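Local coordinates for protein LacI family sugar-binding transcriptional regulator (Enterococcus faecalis V583, PDB 4RK0) that probably regulates transcription as a sugar-responsive DNA-binding repressor of the LacI family, its sugar-binding region here holding ribose, at the interface of chains A and B. Residues are numbered along the deposited sequence; one frame, centred on the assembly and turned at random. Chains: chain A/B, LacI family sugar-binding transcriptional regulator.

The interface of chains A and B. Residues chain A 55, 58-59, 62; chain B 34, 37-39.
A:Tyr55 and B:Tyr34 stack face to face across the interface of chains A and B: their ring centroids lie 3.9 Å apart and the planes diverge by 9°. The overlap is substantial, since A:Tyr55 CE2 sits over the centre of the B:Tyr34 ring and B:Tyr34 CG over the centre of the A:Tyr55 ring. The rings are thus nearly parallel, although the long directions of the two side chains run at about a right angle to each other. A:Tyr55 has CG anti to its backbone N (chi1 -177°), which carries the ring out from helix 54-59 toward chain B.

The same phenol supplies a direct polar link. Its hydroxyl OH donates a short hydrogen bond of 2.5 Å to the backbone carbonyl O of B:Phe38; that oxygen lies in the plane of the A:Tyr55 ring, at its edge. The donor lies in the carbonyl plane, with a C=O...donor angle of 147°. Stack and bond together would be expected to limit tilt and rotation of the ring.

On the ring face opposite B:Tyr34, a water joins three groups. It lies 2.7 Å from NH1 of the A:Arg62 guanidinium, and it also contacts the backbone O of A:Tyr55 and the amide OD1 of B:Asn37. A:Arg62 and B:Asn37 meet tip to tip, their planes tilted against each other, but the N-H of NH1 is not aimed at OD1; the water bridges them instead. NH1 also makes a weak bond to B:Asn37 O. Within chain A, NE of A:Arg62 donates to A:Glu58 O at 3.1 Å, from above that carbonyl's plane and off the lone-pair direction, which may help to steady the guanidinium.

Apolar packing completes the patch. B:Ile39, at the start of strand 39-44, places CD1 over the centre of one guanidinium face, 3.5 Å from A:Arg62 CZ, and beside the A:Leu59 methyl CD1.

The two-fold axis repeats this patch with the chains exchanged. It therefore joins the two copies twice, in what is probably the dimer typical of LacI-family regulators.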
ATOM      1  N   TYR A  55     -13.991   6.008  17.008  1.00 35.68           N
ATOM      2  CA  TYR A  55     -14.223   6.532  15.679  1.00 42.11           C
ATOM      3  C   TYR A  55     -15.043   5.568  14.844  1.00 32.78           C
ATOM      4  O   TYR A  55     -15.950   5.995  14.097  1.00 37.32           O
ATOM      5  CB  TYR A  55     -12.911   6.803  14.965  1.00 44.38           C
ATOM      6  CG  TYR A  55     -13.133   7.406  13.616  1.00 23.68           C
ATOM      7  CD1 TYR A  55     -13.461   8.761  13.502  1.00 31.31           C
ATOM      8  CD2 TYR A  55     -13.043   6.642  12.454  1.00 41.17           C
ATOM      9  CE1 TYR A  55     -13.655   9.341  12.264  1.00 41.97           C
ATOM     10  CE2 TYR A  55     -13.256   7.215  11.208  1.00 34.67           C
ATOM     11  CZ  TYR A  55     -13.562   8.567  11.121  1.00 40.99           C
ATOM     12  OH  TYR A  55     -13.767   9.194   9.909  1.00 34.71           O
ATOM     13  N   GLU A  58     -18.669   5.635  15.967  1.00 30.96           N
ATOM     14  CA  GLU A  58     -19.331   6.841  15.488  1.00 33.84           C
ATOM     15  C   GLU A  58     -19.524   6.820  13.970  1.00 49.04           C
ATOM     16  O   GLU A  58     -20.501   7.352  13.442  1.00 35.04           O
ATOM     17  CB  GLU A  58     -18.534   8.073  15.893  1.00 45.50           C
ATOM     18  CG  GLU A  58     -19.377   9.293  16.216  1.00106.60           C
ATOM     19  CD  GLU A  58     -18.778  10.117  17.340  1.00132.23           C
ATOM     20  OE1 GLU A  58     -17.538  10.274  17.369  1.00120.05           O
ATOM     21  OE2 GLU A  58     -19.546  10.602  18.196  1.00109.76           O
ATOM     22  N   LEU A  59     -18.594   6.196  13.260  1.00 39.08           N
ATOM     23  CA  LEU A  59     -18.717   6.116  11.815  1.00 36.03           C
ATOM     24  C   LEU A  59     -19.853   5.184  11.422  1.00 39.81           C
ATOM     25  O   LEU A  59     -20.701   5.529  10.572  1.00 36.20           O
ATOM     26  CB  LEU A  59     -17.400   5.716  11.178  1.00 42.06           C
ATOM     27  CG  LEU A  59     -17.451   5.680   9.641  1.00 51.32           C
ATOM     28  CD1 LEU A  59     -17.368   7.073   9.041  1.00 80.34           C
ATOM     29  CD2 LEU A  59     -16.315   4.838   9.137  1.00 65.19           C
ATOM     30  N   ARG A  62     -23.255   6.867  11.024  1.00 42.56           N
ATOM     31  CA  ARG A  62     -23.535   7.901  10.032  1.00 52.07           C
ATOM     32  C   ARG A  62     -24.577   7.380   9.071  1.00 44.61           C
ATOM     33  O   ARG A  62     -24.661   6.161   8.838  1.00 47.19           O
ATOM     34  CB  ARG A  62     -22.309   8.239   9.191  1.00 55.62           C
ATOM     35  CG  ARG A  62     -21.068   8.637   9.954  1.00 89.02           C
ATOM     36  CD  ARG A  62     -21.277   9.704  11.010  1.00 56.81           C
ATOM     37  NE  ARG A  62     -19.993   9.878  11.678  1.00 90.54           N
ATOM     38  CZ  ARG A  62     -19.178  10.921  11.544  1.00 38.06           C
ATOM     39  NH1 ARG A  62     -18.024  10.908  12.179  1.00 54.49           N
ATOM     40  NH2 ARG A  62     -19.502  11.974  10.799  1.00 48.25           N
TER
ATOM     41  N   TYR B  34      -9.450  11.823  12.316  1.00 33.68           N
ATOM     42  CA  TYR B  34     -10.246  10.893  13.112  1.00 30.87           C
ATOM     43  C   TYR B  34     -10.575  11.415  14.525  1.00 45.94           C
ATOM     44  O   TYR B  34     -11.703  11.281  15.003  1.00 37.41           O
ATOM     45  CB  TYR B  34      -9.561   9.530  13.243  1.00 36.88           C
ATOM     46  CG  TYR B  34      -9.669   8.620  12.011  1.00 40.76           C
ATOM     47  CD1 TYR B  34     -10.058   9.122  10.769  1.00 36.75           C
ATOM     48  CD2 TYR B  34      -9.340   7.266  12.096  1.00 38.21           C
ATOM     49  CE1 TYR B  34     -10.144   8.296   9.657  1.00 43.64           C
ATOM     50  CE2 TYR B  34      -9.423   6.433  10.996  1.00 41.40           C
ATOM     51  CZ  TYR B  34      -9.830   6.952   9.781  1.00 36.73           C
ATOM     52  OH  TYR B  34      -9.890   6.142   8.666  1.00 37.13           O
ATOM     53  N   ASN B  37     -13.300  13.855  14.684  1.00 42.39           N
ATOM     54  CA  ASN B  37     -14.473  13.253  14.091  1.00 48.82           C
ATOM     55  C   ASN B  37     -14.835  13.649  12.657  1.00 40.76           C
ATOM     56  O   ASN B  37     -16.024  13.752  12.313  1.00 34.59           O
ATOM     57  CB  ASN B  37     -15.679  13.468  14.992  1.00 48.99           C
ATOM     58  CG  ASN B  37     -16.769  12.464  14.716  1.00 42.05           C
ATOM     59  OD1 ASN B  37     -16.488  11.275  14.513  1.00 45.40           O
ATOM     60  ND2 ASN B  37     -18.016  12.928  14.673  1.00 45.97           N
ATOM     61  N   PHE B  38     -13.842  13.831  11.801  1.00 39.63           N
ATOM     62  CA  PHE B  38     -14.141  14.068  10.388  1.00 36.37           C
ATOM     63  C   PHE B  38     -14.281  12.745   9.622  1.00 47.17           C
ATOM     64  O   PHE B  38     -13.771  11.679  10.023  1.00 37.55           O
ATOM     65  CB  PHE B  38     -13.070  14.912   9.706  1.00 37.39           C
ATOM     66  CG  PHE B  38     -13.172  16.377   9.957  1.00 35.14           C
ATOM     67  CD1 PHE B  38     -12.525  16.948  11.050  1.00 47.31           C
ATOM     68  CD2 PHE B  38     -13.836  17.195   9.074  1.00 39.79           C
ATOM     69  CE1 PHE B  38     -12.589  18.317  11.268  1.00 53.18           C
ATOM     70  CE2 PHE B  38     -13.902  18.567   9.279  1.00 54.25           C
ATOM     71  CZ  PHE B  38     -13.277  19.127  10.376  1.00 42.84           C
ATOM     72  N   ILE B  39     -14.993  12.843   8.510  1.00 28.78           N
ATOM     73  CA  ILE B  39     -15.187  11.748   7.552  1.00 46.88           C
ATOM     74  C   ILE B  39     -14.133  11.995   6.492  1.00 27.89           C
ATOM     75  O   ILE B  39     -13.943  13.164   6.110  1.00 30.16           O
ATOM     76  CB  ILE B  39     -16.581  11.854   6.864  1.00 34.82           C
ATOM     77  CG1 ILE B  39     -17.698  11.620   7.882  1.00 83.71           C
ATOM     78  CG2 ILE B  39     -16.713  10.874   5.716  1.00 61.90           C
ATOM     79  CD1 ILE B  39     -17.648  10.248   8.520  1.00 63.98           C
TER
HETATM   80  O   HOH W   1     -16.722   8.728  12.958  1.00 49.39           O